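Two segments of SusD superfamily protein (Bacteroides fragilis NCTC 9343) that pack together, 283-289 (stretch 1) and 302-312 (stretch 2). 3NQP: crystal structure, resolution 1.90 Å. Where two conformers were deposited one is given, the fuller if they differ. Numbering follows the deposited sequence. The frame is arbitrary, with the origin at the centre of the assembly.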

ATOM      1  N   PHE A 283      -3.991  12.725   9.355  1.00  8.36           N
ATOM      2  CA  PHE A 283      -5.236  12.651   8.565  1.00  9.36           C
ATOM      3  C   PHE A 283      -6.449  13.052   9.428  1.00 11.96           C
ATOM      4  O   PHE A 283      -7.584  12.738   9.056  1.00 11.77           O
ATOM      5  CB  PHE A 283      -5.519  11.229   8.049  1.00  7.20           C
ATOM      6  CG  PHE A 283      -4.652  10.788   6.898  1.00  8.10           C
ATOM      7  CD1 PHE A 283      -3.316  10.510   7.078  1.00 10.31           C
ATOM      8  CD2 PHE A 283      -5.214  10.543   5.648  1.00 11.21           C
ATOM      9  CE1 PHE A 283      -2.540  10.075   5.986  1.00 11.25           C
ATOM     10  CE2 PHE A 283      -4.448  10.099   4.576  1.00  8.44           C
ATOM     11  CZ  PHE A 283      -3.131   9.860   4.748  1.00 13.99           C
ATOM     12  N   THR A 284      -6.211  13.676  10.584  1.00 12.06           N
ATOM     13  CA  THR A 284      -7.303  13.950  11.545  1.00  9.76           C
ATOM     14  C   THR A 284      -7.679  15.441  11.648  1.00 14.06           C
ATOM     15  O   THR A 284      -8.231  16.017  10.687  1.00 14.41           O
ATOM     16  CB  THR A 284      -7.016  13.309  12.913  1.00 10.27           C
ATOM     17  OG1 THR A 284      -5.896  13.931  13.568  1.00  7.83           O
ATOM     18  CG2 THR A 284      -6.763  11.804  12.728  1.00  8.75           C
ATOM     19  N   TYR A 285      -7.396  16.063  12.803  1.00 10.49           N
ATOM     20  CA  TYR A 285      -7.615  17.471  12.984  1.00  7.84           C
ATOM     21  C   TYR A 285      -6.724  17.922  14.183  1.00 12.63           C
ATOM     22  O   TYR A 285      -6.224  17.097  14.987  1.00 10.48           O
ATOM     23  CB  TYR A 285      -9.094  17.762  13.230  1.00  9.65           C
ATOM     24  CG  TYR A 285      -9.630  16.892  14.333  1.00  9.36           C
ATOM     25  CD1 TYR A 285     -10.074  15.601  14.060  1.00 12.24           C
ATOM     26  CD2 TYR A 285      -9.647  17.329  15.643  1.00 11.41           C
ATOM     27  CE1 TYR A 285     -10.538  14.764  15.068  1.00 14.73           C
ATOM     28  CE2 TYR A 285     -10.136  16.478  16.680  1.00 12.81           C
ATOM     29  CZ  TYR A 285     -10.556  15.207  16.380  1.00 14.50           C
ATOM     30  OH  TYR A 285     -10.997  14.353  17.382  1.00 12.51           O
ATOM     31  N   ASN A 286      -6.517  19.225  14.254  1.00 11.88           N
ATOM     32  CA  ASN A 286      -5.707  19.866  15.269  1.00 11.99           C
ATOM     33  C   ASN A 286      -6.637  20.480  16.321  1.00  9.61           C
ATOM     34  O   ASN A 286      -7.194  21.540  16.097  1.00 12.15           O
ATOM     35  CB  ASN A 286      -4.913  20.978  14.584  1.00 10.93           C
ATOM     36  CG  ASN A 286      -3.798  21.553  15.446  1.00 15.57           C
ATOM     37  OD1 ASN A 286      -3.950  21.736  16.640  1.00 14.32           O
ATOM     38  ND2 ASN A 286      -2.665  21.859  14.813  1.00  8.69           N
ATOM     39  N   VAL A 287      -6.741  19.882  17.488  1.00 13.29           N
ATOM     40  CA  VAL A 287      -7.631  20.440  18.536  1.00 11.91           C
ATOM     41  C   VAL A 287      -7.142  21.811  19.026  1.00 15.01           C
ATOM     42  O   VAL A 287      -7.933  22.716  19.276  1.00 10.83           O
ATOM     43  CB  VAL A 287      -7.778  19.474  19.687  1.00 14.83           C
ATOM     44  CG1 VAL A 287      -8.398  20.167  20.920  1.00 15.87           C
ATOM     45  CG2 VAL A 287      -8.668  18.324  19.252  1.00 14.80           C
ATOM     46  N   GLY A 288      -5.833  21.969  19.102  1.00 11.83           N
ATOM     47  CA  GLY A 288      -5.219  23.214  19.528  1.00 14.47           C
ATOM     48  C   GLY A 288      -5.601  24.446  18.713  1.00 15.52           C
ATOM     49  O   GLY A 288      -5.921  25.498  19.273  1.00 12.60           O
ATOM     50  N   THR A 289      -5.534  24.334  17.396  1.00 14.71           N
ATOM     51  CA  THR A 289      -5.606  25.513  16.538  1.00 16.50           C
ATOM     52  C   THR A 289      -6.510  25.386  15.311  1.00 15.37           C
ATOM     53  O   THR A 289      -6.722  26.351  14.593  1.00 12.05           O
ATOM     54  CB  THR A 289      -4.196  25.884  16.048  1.00 16.50           C
ATOM     55  OG1 THR A 289      -3.664  24.816  15.234  1.00 15.02           O
ATOM     56  CG2 THR A 289      -3.239  26.155  17.249  1.00 13.47           C
TER
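Stretch 2, residues 302-312: VFGDALDIQNT

Two segments without regular structure can pack closely when one aromatic side chain is held on several sides, and this pair from a SusD superfamily protein is an example. Neither stretch forms a regular helix or strand. Stretch 2 folds through a type I turn from Asp305 to Asp308 and a type II' turn from Ile309 to Thr312. The nearest CA pairs advance in the same order, with the paired parts oblique: the CA of Thr284 is nearest that of Leu307, at 8.4 Å, and the CA of Val287 nearest that of Asn311, at 5.1 Å, so the backbones come closer from the first pair to the second.

The centre of the contact is Tyr285. Its CA-to-CB bond points sideways, but chi1 near +60° (p) and chi2 of -84° carry the ring into stretch 2. Phe303, with chi1 t and chi2 -80°, turns its edge to one face of the ring; the centroids lie 5.1 Å apart with the planes at 89°, and Phe303 CE1 is 3.6 Å from Tyr285 CE1. Over the opposite face lies Ile309, whose p, t rotamer sets CD1 3.7 Å from the centroid of the Tyr285 ring, 13° off the normal, in a CH-pi contact. Leu307 (m, t) places its CD1 near the ring plane, 3.8 Å from Tyr285 CE1.

The hydroxyl makes two hydrogen bonds across the stretches. Tyr285 OH donates to Asp305 OD1 at 2.7 Å and accepts from Leu307 N at 2.9 Å, reaching into the first turn. Asp305, at chi1 t, also organises its own stretch: its OD1 accepts from Ile309 N at 3.0 Å and its OD2 from Gln310 N at 2.8 Å. The carboxylate that accepts the tyrosine's hydrogen bond thus also holds the backbone N of Ile309, whose CD1 lies over one face of the ring.

Further along, Val287 (t) points toward stretch 2, bringing CG2 into close contact with Gln310 O at 3.1 Å. Water 1 donates to Gln310 O and to Tyr285 O, both at 2.7 Å, and accepts from Val287 N at 3.0 Å, linking the two backbones. Asn311 (t) brings its side-chain end nearer, and OD1 accepts from Gly288 N at 2.9 Å. An ideal CB on Gly288 would lie 2.9 Å from Asn311 OD1, a clash that glycine avoids. The CA-to-CB bond of Asn286 (t) points away, but its side-chain end comes nearer; OD1 accepts from Thr289 N within its own stretch at 3.1 Å. Water 2 links it to Asn311, donating to Asn286 OD1 at 2.8 Å and accepting from Asn311 ND2 at 2.9 Å.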

ATOM      1  N   VAL A 302     -21.741  19.384  18.512  1.00 14.61           N
ATOM      2  CA  VAL A 302     -20.470  20.068  18.194  1.00 16.20           C
ATOM      3  C   VAL A 302     -19.356  19.014  18.101  1.00 15.02           C
ATOM      4  O   VAL A 302     -19.324  18.068  18.868  1.00 13.76           O
ATOM      5  CB  VAL A 302     -20.117  21.165  19.215  1.00 15.90           C
ATOM      6  CG1 VAL A 302     -18.795  21.825  18.885  1.00 22.10           C
ATOM      7  CG2 VAL A 302     -21.183  22.259  19.233  1.00 25.10           C
ATOM      8  N   PHE A 303     -18.482  19.157  17.109  1.00 12.48           N
ATOM      9  CA  PHE A 303     -17.484  18.113  16.835  1.00 12.62           C
ATOM     10  C   PHE A 303     -16.477  17.938  17.995  1.00 12.30           C
ATOM     11  O   PHE A 303     -16.239  16.828  18.457  1.00 15.54           O
ATOM     12  CB  PHE A 303     -16.771  18.468  15.514  1.00 13.90           C
ATOM     13  CG  PHE A 303     -15.905  17.361  14.964  1.00  6.87           C
ATOM     14  CD1 PHE A 303     -14.660  17.142  15.467  1.00 11.44           C
ATOM     15  CD2 PHE A 303     -16.385  16.523  13.980  1.00 14.86           C
ATOM     16  CE1 PHE A 303     -13.844  16.123  14.947  1.00 12.48           C
ATOM     17  CE2 PHE A 303     -15.604  15.498  13.490  1.00 16.94           C
ATOM     18  CZ  PHE A 303     -14.315  15.321  13.965  1.00 16.08           C
ATOM     19  N   GLY A 304     -15.873  19.032  18.459  1.00 13.46           N
ATOM     20  CA  GLY A 304     -14.958  18.958  19.589  1.00 14.95           C
ATOM     21  C   GLY A 304     -13.832  17.964  19.286  1.00 14.71           C
ATOM     22  O   GLY A 304     -13.263  17.968  18.194  1.00 14.20           O
ATOM     23  N   ASP A 305     -13.487  17.129  20.253  1.00 12.54           N
ATOM     24  CA  ASP A 305     -12.465  16.119  20.056  1.00 12.44           C
ATOM     25  C   ASP A 305     -13.151  14.773  19.885  1.00 12.94           C
ATOM     26  O   ASP A 305     -12.957  13.849  20.691  1.00 14.06           O
ATOM     27  CB  ASP A 305     -11.498  16.066  21.247  1.00 11.93           C
ATOM     28  CG  ASP A 305     -10.400  15.057  21.047  1.00 13.83           C
ATOM     29  OD1 ASP A 305     -10.228  14.567  19.923  1.00 12.77           O
ATOM     30  OD2 ASP A 305      -9.653  14.790  21.982  1.00 12.75           O
ATOM     31  N   ALA A 306     -13.932  14.656  18.819  1.00 12.30           N
ATOM     32  CA  ALA A 306     -14.804  13.502  18.601  1.00 14.43           C
ATOM     33  C   ALA A 306     -14.039  12.179  18.497  1.00 16.60           C
ATOM     34  O   ALA A 306     -14.567  11.183  18.856  1.00 16.87           O
ATOM     35  CB  ALA A 306     -15.639  13.726  17.346  1.00 13.67           C
ATOM     36  N   LEU A 307     -12.797  12.191  17.991  1.00 11.15           N
ATOM     37  CA  LEU A 307     -11.967  10.969  17.882  1.00 14.29           C
ATOM     38  C   LEU A 307     -11.180  10.625  19.128  1.00 15.58           C
ATOM     39  O   LEU A 307     -10.618   9.544  19.208  1.00 16.21           O
ATOM     40  CB  LEU A 307     -11.009  11.055  16.711  1.00 11.16           C
ATOM     41  CG  LEU A 307     -11.709  11.095  15.350  1.00 17.26           C
ATOM     42  CD1 LEU A 307     -10.667  11.027  14.235  1.00  9.32           C
ATOM     43  CD2 LEU A 307     -12.797  10.013  15.144  1.00 14.44           C
ATOM     44  N   ASP A 308     -11.169  11.520  20.120  0.80 16.29           N
ATOM     45  CA  ASP A 308     -10.304  11.349  21.290  0.80 16.20           C
ATOM     46  C   ASP A 308      -8.840  11.228  20.858  0.80 14.44           C
ATOM     47  O   ASP A 308      -8.146  10.220  21.083  0.80 13.96           O
ATOM     48  CB  ASP A 308     -10.739  10.165  22.164  0.80 16.61           C
ATOM     49  CG  ASP A 308     -10.150  10.235  23.584  0.80 19.92           C
ATOM     50  OD1 ASP A 308      -9.433  11.200  23.941  0.80 15.05           O
ATOM     51  OD2 ASP A 308     -10.411   9.302  24.350  0.80 18.93           O
ATOM     52  N   ILE A 309      -8.367  12.299  20.259  1.00 12.03           N
ATOM     53  CA  ILE A 309      -6.966  12.383  19.901  1.00 11.07           C
ATOM     54  C   ILE A 309      -6.264  13.547  20.635  1.00 11.93           C
ATOM     55  O   ILE A 309      -5.077  13.737  20.452  1.00 10.51           O
ATOM     56  CB  ILE A 309      -6.792  12.520  18.376  1.00 11.03           C
ATOM     57  CG1 ILE A 309      -7.408  13.802  17.903  1.00  7.26           C
ATOM     58  CG2 ILE A 309      -7.360  11.253  17.608  1.00  7.61           C
ATOM     59  CD1 ILE A 309      -7.027  14.295  16.456  1.00  9.41           C
ATOM     60  N   GLN A 310      -6.978  14.256  21.512  1.00 11.42           N
ATOM     61  CA  GLN A 310      -6.424  15.404  22.231  1.00 13.10           C
ATOM     62  C   GLN A 310      -5.713  16.320  21.229  1.00 14.15           C
ATOM     63  O   GLN A 310      -6.252  16.542  20.146  1.00 11.89           O
ATOM     64  CB  GLN A 310      -5.499  14.946  23.347  1.00 16.95           C
ATOM     65  CG  GLN A 310      -6.049  13.863  24.243  1.00 12.63           C
ATOM     66  CD  GLN A 310      -5.719  12.494  23.758  1.00 13.60           C
ATOM     67  OE1 GLN A 310      -4.561  12.201  23.418  1.00 15.20           O
ATOM     68  NE2 GLN A 310      -6.746  11.618  23.692  1.00 11.32           N
ATOM     69  N   ASN A 311      -4.540  16.858  21.564  1.00 10.19           N
ATOM     70  CA  ASN A 311      -3.833  17.715  20.651  1.00  8.01           C
ATOM     71  C   ASN A 311      -2.751  17.020  19.842  1.00  9.23           C
ATOM     72  O   ASN A 311      -1.779  17.671  19.450  1.00 13.87           O
ATOM     73  CB  ASN A 311      -3.220  18.950  21.339  1.00  8.86           C
ATOM     74  CG  ASN A 311      -2.934  20.067  20.343  1.00 15.33           C
ATOM     75  OD1 ASN A 311      -3.613  20.171  19.295  1.00 12.49           O
ATOM     76  ND2 ASN A 311      -1.917  20.866  20.620  1.00 13.16           N
ATOM     77  N   THR A 312      -2.940  15.745  19.541  1.00 10.29           N
ATOM     78  CA  THR A 312      -1.926  14.954  18.877  1.00 10.28           C
ATOM     79  C   THR A 312      -2.011  15.009  17.360  1.00 12.74           C
ATOM     80  O   THR A 312      -1.142  14.425  16.675  1.00 13.43           O
ATOM     81  CB  THR A 312      -2.001  13.459  19.330  1.00 13.02           C
ATOM     82  OG1 THR A 312      -3.250  12.892  18.915  1.00 11.65           O
ATOM     83  CG2 THR A 312      -1.882  13.319  20.841  1.00 13.44           C
TER
HETATM   84  O   HOH W   1      -5.419  17.181  17.608  1.00 11.57           O
HETATM   85  O   HOH W   2      -1.817  22.590  18.302  1.00 10.65           O